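PDB 4LSB: lyase/mutase, which is of unspecified precise function but belongs to a lyase and mutase family with a TIM-barrel fold and binds a magnesium ion. Local coordinates for residues R23-H26 / A31-I34; T160-C165 / V236-V241; A184-D187 / V192-A195. All coordinates share one frame; numbering follows the deposited sequence.

Contact 1: residues R23-H26 / A31-I34; sequences RALH and AFII
Phe-32 meets two neighbouring residues in two different ways: Leu-25 lies over one face of its ring, while its edge points into the face of His-26. The evidence for the first contact is a CH-pi geometry in which Leu-25 CB sits 3.8 Å from the centroid of the Phe-32 ring and only 20° off the ring normal. The closest pair is Leu-25 CB and Phe-32 CE1 at 3.6 Å, so the methylene is displaced toward the rim. Farther along the leucine, CD1 reaches Phe-32 CE2 at 3.9 Å, and the two side chains cross at about a right angle.

The second contact is a T-shaped pair. The ring planes of His-26 and Phe-32 stand at 89° with centroids 5.1 Å apart, and Phe-32 CZ lies 3.8 Å from His-26 CE1. With chi1 at 73°, Phe-32 CG falls between the backbone N and the carbonyl carbon, which turns the ring back to the end of the helix. The imidazole has a further tie through ND1, which is hydrogen-bonded to Phe-22 O one turn earlier.

All three side chains are buried. The C-terminal part of helix 14-25 thus packs, across a short connection, on the start of strand 32-34. Leu-25 also touches Glu-52 and Ala-53 of a loop, and the backbone of Phe-32 is hydrogen-bonded to Lys-237 and to Val-239, the latter in the neighbouring strand 238-240.

Contact 2: residues T160-C165 / V236-V241; sequences TLTARC and VKRVSV
Thr-162 and Arg-238 meet inside a TIM barrel, reaching from strands 160-164 and 238-240, which are not neighbours in the sheet: 192-194 and 215-218 lie between them. Even the nearest pair of CA atoms, Thr-162 CA and Arg-238 CA, is 10.8 Å apart, so the long arginine side chain does most of the bridging. Its first two torsions are extended, with CG anti to the backbone N (chi1 -158°), and a bend at chi3 then presents the edge of the guanidinium to the threonine, which comes from the opposite direction.

The tight part is one direct bond. Arg-238 NH2 donates to Thr-162 OG1 over 2.9 Å at an N-H...O angle of 155°, with the oxygen tilted 17° out of the guanidinium plane. Rotation of that plane is further restrained by NE, hydrogen-bonded to Asn-216 OD1, and by NH1, hydrogen-bonded to His-26 NE2.

Looser packing prevails toward Thr-160, where CG2 stays 4.4 Å from Arg-238 NH1. Here a water takes over the bridging between the strands. It accepts a bond from Arg-238 NH1 at 3.0 Å and donates to the backbone at Thr-160 O over 2.9 Å; its third hydrogen bond, to Thr-162 OG1, is the shortest of the three at 2.7 Å.

Contact 3: residues A184-D187 / V192-A195; sequences AYRD and VLYA
Asp-187 OD1 is gripped twice by the adjacent Arg-186. The shorter bond comes from NH2 of Arg-186, 2.7 Å from Asp-187 OD1, part of a salt bridge that uses the syn lone pair of the oxygen, which lies 23° out of the guanidinium plane. Arg-186 NE adds a weak bond to the same atom, bent to 128°. The guanidinium leads away from strand 192-194, where these bonds engage it together with one from NH1 to Val-211 O.

Only the base of the arginine touches the strand. Leu-193 CD2 lies 4.0 Å from Arg-186 CB, and its other methyl, CD1, approaches Arg-186 N at 3.8 Å. That same methyl also meets Tyr-185 CB at 3.9 Å, so CD1 straddles Tyr-185 and Arg-186 while CD2 lies on Arg-186 CB. Tyr-185 contributes only its methylene across the contact; its hydroxyl is hydrogen-bonded to Asp-126 OD2 and to Arg-181 NH1.

The two methyls of Leu-193 thus pack on the last turn of helix 175-187, whose chain enters strand 192-194 after a four-residue connection. This is the returning half of the beta-alpha-beta crossover 160-164, 175-187, 192-194, the repeating unit of a TIM barrel.

In the fold
Contacts 1 and 2, with centres about 10 Å apart, meet along the pairing of neighbouring strands 32-34 and 238-240, where Ile-34 N lies 2.8 Å from Val-239 O in a probable hydrogen bond. Contact 3 is nested within the chain loop closed by contact 2, at about 9 Å between centres, and strands 160-164 and 192-194 are joined by a probable bond of 3.0 Å from Ala-163 N to Val-192 O. Contacts 1 and 3 are farther apart, about 16 Å between centres, yet His-26 CD2 packs on Val-192 CG2 at 3.6 Å. The magnesium ion, whose site involves Ser-58 and Glu-97, is about 12 Å from the side chain of Thr-162 in contact 2.

Contact 1: residues R23-H26 / A31-I34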
loop_
_atom_site.group_PDB
_atom_site.type_symbol
_atom_site.label_atom_id
_atom_site.label_comp_id
_atom_site.label_asym_id
_atom_site.label_seq_id
_atom_site.Cartn_x
_atom_site.Cartn_y
_atom_site.Cartn_z
ATOM N N ARG B 23 -0.824 12.373 -24.649
ATOM C CA ARG B 23 -0.390 13.624 -25.262
ATOM C C ARG B 23 -1.615 14.562 -25.454
ATOM O O ARG B 23 -1.520 15.745 -25.167
ATOM C CB ARG B 23 0.322 13.370 -26.616
ATOM C CG ARG B 23 0.890 14.627 -27.294
ATOM C CD ARG B 23 0.970 14.494 -28.839
ATOM N NE ARG B 23 -0.382 14.363 -29.408
ATOM C CZ ARG B 23 -1.232 15.374 -29.671
ATOM N NH1 ARG B 23 -0.891 16.653 -29.479
ATOM N NH2 ARG B 23 -2.445 15.102 -30.143
ATOM N N ALA B 24 -2.735 13.989 -25.912
ATOM C CA ALA B 24 -3.990 14.711 -26.144
ATOM C C ALA B 24 -4.582 15.361 -24.884
ATOM O O ALA B 24 -5.219 16.419 -24.991
ATOM C CB ALA B 24 -5.025 13.802 -26.785
ATOM N N LEU B 25 -4.409 14.726 -23.720
ATOM C CA LEU B 25 -4.845 15.330 -22.441
ATOM C C LEU B 25 -4.223 16.665 -22.275
ATOM O O LEU B 25 -4.859 17.545 -21.701
ATOM C CB LEU B 25 -4.482 14.488 -21.195
ATOM C CG LEU B 25 -5.178 13.168 -21.114
ATOM C CD1 LEU B 25 -4.691 12.246 -20.029
ATOM C CD2 LEU B 25 -6.686 13.427 -21.000
ATOM N N HIS B 26 -3.008 16.851 -22.804
ATOM C CA HIS B 26 -2.286 18.099 -22.588
ATOM C C HIS B 26 -2.683 19.249 -23.521
ATOM O O HIS B 26 -2.199 20.356 -23.325
ATOM C CB HIS B 26 -0.773 17.905 -22.696
ATOM C CG HIS B 26 -0.206 17.014 -21.638
ATOM N ND1 HIS B 26 -0.306 15.651 -21.709
ATOM C CD2 HIS B 26 0.469 17.291 -20.501
ATOM C CE1 HIS B 26 0.271 15.115 -20.657
ATOM N NE2 HIS B 26 0.743 16.090 -19.901
ATOM N N ALA B 31 -7.341 22.272 -17.255
ATOM C CA ALA B 31 -6.269 21.478 -16.610
ATOM C C ALA B 31 -6.831 20.112 -16.220
ATOM O O ALA B 31 -8.013 19.972 -15.979
ATOM C CB ALA B 31 -5.753 22.188 -15.345
ATOM N N PHE B 32 -5.962 19.111 -16.132
ATOM C CA PHE B 32 -6.394 17.783 -15.657
ATOM C C PHE B 32 -5.542 17.331 -14.506
ATOM O O PHE B 32 -4.422 17.740 -14.370
ATOM C CB PHE B 32 -6.407 16.720 -16.781
ATOM C CG PHE B 32 -5.048 16.257 -17.238
ATOM C CD1 PHE B 32 -4.326 16.976 -18.169
ATOM C CD2 PHE B 32 -4.530 15.048 -16.785
ATOM C CE1 PHE B 32 -3.085 16.544 -18.584
ATOM C CE2 PHE B 32 -3.291 14.604 -17.198
ATOM C CZ PHE B 32 -2.551 15.367 -18.086
ATOM N N ILE B 33 -6.076 16.434 -13.700
ATOM C CA ILE B 33 -5.343 15.938 -12.548
ATOM C C ILE B 33 -4.746 14.590 -12.974
ATOM O O ILE B 33 -5.425 13.771 -13.584
ATOM C CB ILE B 33 -6.257 15.749 -11.321
ATOM C CG1 ILE B 33 -6.795 17.101 -10.861
ATOM C CG2 ILE B 33 -5.511 15.072 -10.208
ATOM C CD1 ILE B 33 -7.857 17.049 -9.759
ATOM N N ILE B 34 -3.482 14.408 -12.650
ATOM C CA ILE B 34 -2.793 13.156 -12.815
ATOM C C ILE B 34 -2.440 12.649 -11.409
ATOM O O ILE B 34 -1.517 13.153 -10.735
ATOM C CB ILE B 34 -1.591 13.243 -13.766
ATOM C CG1 ILE B 34 -1.009 11.845 -14.002
ATOM C CG2 ILE B 34 -0.517 14.172 -13.243
ATOM C CD1 ILE B 34 -0.073 11.773 -15.195
#

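Contact 2: residues T160-C165 / V236-V241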
loop_
_atom_site.group_PDB
_atom_site.type_symbol
_atom_site.label_atom_id
_atom_site.label_comp_id
_atom_site.label_asym_id
_atom_site.label_seq_id
_atom_site.Cartn_x
_atom_site.Cartn_y
_atom_site.Cartn_z
ATOM N N THR B 160 5.778 11.657 -23.632
ATOM C CA THR B 160 5.608 12.981 -23.040
ATOM C C THR B 160 6.617 13.184 -21.934
ATOM O O THR B 160 6.484 12.601 -20.841
ATOM C CB THR B 160 4.202 13.198 -22.487
ATOM O OG1 THR B 160 3.281 13.111 -23.567
ATOM C CG2 THR B 160 4.099 14.564 -21.818
ATOM N N LEU B 161 7.679 13.944 -22.272
ATOM C CA LEU B 161 8.770 14.238 -21.362
ATOM C C LEU B 161 8.497 15.465 -20.495
ATOM O O LEU B 161 8.309 16.559 -20.995
ATOM C CB LEU B 161 10.129 14.403 -22.044
ATOM C CG LEU B 161 11.299 14.706 -21.085
ATOM C CD1 LEU B 161 11.753 13.509 -20.277
ATOM C CD2 LEU B 161 12.512 15.268 -21.826
ATOM N N THR B 162 8.495 15.236 -19.183
ATOM C CA THR B 162 8.399 16.327 -18.208
ATOM C C THR B 162 9.811 16.650 -17.707
ATOM O O THR B 162 10.500 15.780 -17.190
ATOM C CB THR B 162 7.473 15.963 -17.039
ATOM O OG1 THR B 162 6.167 15.659 -17.505
ATOM C CG2 THR B 162 7.364 17.123 -16.066
ATOM N N ALA B 163 10.236 17.908 -17.866
ATOM C CA ALA B 163 11.484 18.369 -17.345
ATOM C C ALA B 163 11.197 19.109 -16.034
ATOM O O ALA B 163 10.326 19.998 -15.995
ATOM C CB ALA B 163 12.160 19.308 -18.342
ATOM N N ARG B 164 11.845 18.647 -14.967
ATOM C CA ARG B 164 11.723 19.232 -13.622
ATOM C C ARG B 164 12.899 20.122 -13.218
ATOM O O ARG B 164 14.084 19.793 -13.398
ATOM C CB ARG B 164 11.559 18.123 -12.575
ATOM C CG ARG B 164 10.134 17.592 -12.462
ATOM C CD ARG B 164 9.949 16.403 -11.540
ATOM N NE ARG B 164 10.355 16.701 -10.174
ATOM C CZ ARG B 164 10.015 15.984 -9.123
ATOM N NH1 ARG B 164 9.223 14.932 -9.224
ATOM N NH2 ARG B 164 10.468 16.334 -7.947
ATOM N N CYS B 165 12.559 21.256 -12.645
ATOM C CA CYS B 165 13.536 22.131 -11.994
ATOM C C CYS B 165 13.264 22.120 -10.489
ATOM O O CYS B 165 12.157 22.475 -10.023
ATOM C CB CYS B 165 13.505 23.547 -12.545
ATOM S SG CYS B 165 14.585 24.628 -11.578
ATOM N N VAL B 236 -2.227 26.719 -15.859
ATOM C CA VAL B 236 -1.709 25.393 -15.629
ATOM C C VAL B 236 -2.438 24.378 -16.470
ATOM O O VAL B 236 -3.661 24.476 -16.675
ATOM C CB VAL B 236 -1.835 25.011 -14.135
ATOM C CG1 VAL B 236 -1.265 23.623 -13.867
ATOM C CG2 VAL B 236 -1.048 26.012 -13.297
ATOM N N LYS B 237 -1.688 23.384 -16.962
ATOM C CA LYS B 237 -2.294 22.312 -17.741
ATOM C C LYS B 237 -2.521 20.991 -16.974
ATOM O O LYS B 237 -3.464 20.269 -17.247
ATOM C CB LYS B 237 -1.415 22.036 -18.957
ATOM C CG LYS B 237 -1.998 21.018 -19.932
ATOM C CD LYS B 237 -3.404 21.320 -20.411
ATOM C CE LYS B 237 -3.467 22.689 -21.096
ATOM N NZ LYS B 237 -4.827 22.913 -21.651
ATOM N N ARG B 238 -1.618 20.663 -16.084
ATOM C CA ARG B 238 -1.607 19.371 -15.371
ATOM C C ARG B 238 -1.353 19.575 -13.904
ATOM O O ARG B 238 -0.488 20.330 -13.522
ATOM C CB ARG B 238 -0.532 18.452 -15.929
ATOM C CG ARG B 238 -0.779 16.974 -15.650
ATOM C CD ARG B 238 0.174 16.120 -16.497
ATOM N NE ARG B 238 1.513 16.125 -15.936
ATOM C CZ ARG B 238 2.651 15.753 -16.533
ATOM N NH1 ARG B 238 2.698 15.347 -17.758
ATOM N NH2 ARG B 238 3.768 15.731 -15.836
ATOM N N VAL B 239 -2.094 18.855 -13.071
ATOM C CA VAL B 239 -1.920 18.961 -11.663
ATOM C C VAL B 239 -1.734 17.559 -11.083
ATOM O O VAL B 239 -2.559 16.671 -11.249
ATOM C CB VAL B 239 -3.148 19.612 -11.002
ATOM C CG1 VAL B 239 -2.883 19.806 -9.512
ATOM C CG2 VAL B 239 -3.455 20.940 -11.655
ATOM N N SER B 240 -0.617 17.385 -10.401
ATOM C CA SER B 240 -0.269 16.118 -9.763
ATOM C C SER B 240 -0.247 16.277 -8.215
ATOM O O SER B 240 -0.394 17.410 -7.654
ATOM C CB SER B 240 1.126 15.687 -10.284
ATOM O OG SER B 240 2.164 16.579 -9.787
ATOM N N VAL B 241 -0.043 15.154 -7.506
ATOM C CA VAL B 241 -0.043 15.194 -6.053
ATOM C C VAL B 241 1.156 14.518 -5.343
ATOM O O VAL B 241 1.168 14.423 -4.122
ATOM C CB VAL B 241 -1.357 14.634 -5.453
ATOM C CG1 VAL B 241 -2.566 15.418 -5.959
ATOM C CG2 VAL B 241 -1.499 13.144 -5.708
HETATM O O HOH W 1 4.948 13.436 -18.466
#

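Contact 3: residues A184-D187 / V192-A195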
loop_
_atom_site.group_PDB
_atom_site.type_symbol
_atom_site.label_atom_id
_atom_site.label_comp_id
_atom_site.label_asym_id
_atom_site.label_seq_id
_atom_site.Cartn_x
_atom_site.Cartn_y
_atom_site.Cartn_z
ATOM N N ALA B 184 14.611 26.868 -20.829
ATOM C CA ALA B 184 15.740 26.241 -21.515
ATOM C C ALA B 184 15.455 24.747 -21.787
ATOM O O ALA B 184 15.839 24.213 -22.834
ATOM C CB ALA B 184 16.999 26.398 -20.711
ATOM N N TYR B 185 14.807 24.107 -20.832
ATOM C CA TYR B 185 14.369 22.728 -20.981
ATOM C C TYR B 185 13.298 22.601 -22.090
ATOM O O TYR B 185 13.350 21.673 -22.880
ATOM C CB TYR B 185 13.855 22.178 -19.637
ATOM C CG TYR B 185 14.808 22.269 -18.441
ATOM C CD1 TYR B 185 16.194 22.487 -18.615
ATOM C CD2 TYR B 185 14.343 22.122 -17.136
ATOM C CE1 TYR B 185 17.071 22.565 -17.522
ATOM C CE2 TYR B 185 15.206 22.174 -16.057
ATOM C CZ TYR B 185 16.587 22.394 -16.256
ATOM O OH TYR B 185 17.448 22.502 -15.186
ATOM N N ARG B 186 12.362 23.542 -22.152
ATOM C CA ARG B 186 11.357 23.596 -23.209
ATOM C C ARG B 186 12.087 23.744 -24.555
ATOM O O ARG B 186 11.778 23.056 -25.527
ATOM C CB ARG B 186 10.408 24.780 -22.987
ATOM C CG ARG B 186 9.303 24.900 -24.008
ATOM C CD ARG B 186 8.845 26.326 -24.126
ATOM N NE ARG B 186 9.818 27.178 -24.826
ATOM C CZ ARG B 186 9.938 28.487 -24.634
ATOM N NH1 ARG B 186 9.176 29.104 -23.755
ATOM N NH2 ARG B 186 10.823 29.196 -25.334
ATOM N N ASP B 187 13.078 24.640 -24.606
ATOM C CA ASP B 187 13.766 24.859 -25.872
ATOM C C ASP B 187 14.595 23.652 -26.284
ATOM O O ASP B 187 14.768 23.401 -27.463
ATOM C CB ASP B 187 14.634 26.106 -25.819
ATOM C CG ASP B 187 13.818 27.357 -25.785
ATOM O OD1 ASP B 187 12.591 27.291 -26.017
ATOM O OD2 ASP B 187 14.417 28.416 -25.478
ATOM N N VAL B 192 6.555 18.989 -21.215
ATOM C CA VAL B 192 5.824 19.491 -20.055
ATOM C C VAL B 192 6.859 19.988 -19.087
ATOM O O VAL B 192 7.952 19.418 -19.008
ATOM C CB VAL B 192 4.973 18.410 -19.377
ATOM C CG1 VAL B 192 4.218 19.001 -18.189
ATOM C CG2 VAL B 192 4.027 17.756 -20.360
ATOM N N LEU B 193 6.592 21.125 -18.459
ATOM C CA LEU B 193 7.573 21.742 -17.564
ATOM C C LEU B 193 7.017 21.762 -16.127
ATOM O O LEU B 193 5.859 21.989 -15.906
ATOM C CB LEU B 193 7.925 23.182 -17.989
ATOM C CG LEU B 193 8.705 23.360 -19.290
ATOM C CD1 LEU B 193 9.986 22.526 -19.323
ATOM C CD2 LEU B 193 7.784 23.043 -20.455
ATOM N N TYR B 194 7.876 21.543 -15.149
ATOM C CA TYR B 194 7.391 21.363 -13.768
ATOM C C TYR B 194 8.447 21.855 -12.759
ATOM O O TYR B 194 9.574 21.361 -12.767
ATOM C CB TYR B 194 7.059 19.895 -13.567
ATOM C CG TYR B 194 6.709 19.328 -12.161
ATOM C CD1 TYR B 194 6.240 20.100 -11.109
ATOM C CD2 TYR B 194 6.784 17.964 -11.956
ATOM C CE1 TYR B 194 5.919 19.526 -9.879
ATOM C CE2 TYR B 194 6.473 17.397 -10.750
ATOM C CZ TYR B 194 6.041 18.189 -9.714
ATOM O OH TYR B 194 5.730 17.538 -8.535
ATOM N N ALA B 195 8.050 22.821 -11.916
ATOM C CA ALA B 195 8.890 23.298 -10.785
ATOM C C ALA B 195 8.224 23.011 -9.427
ATOM O O ALA B 195 7.437 23.804 -8.965
ATOM C CB ALA B 195 9.132 24.782 -10.927
#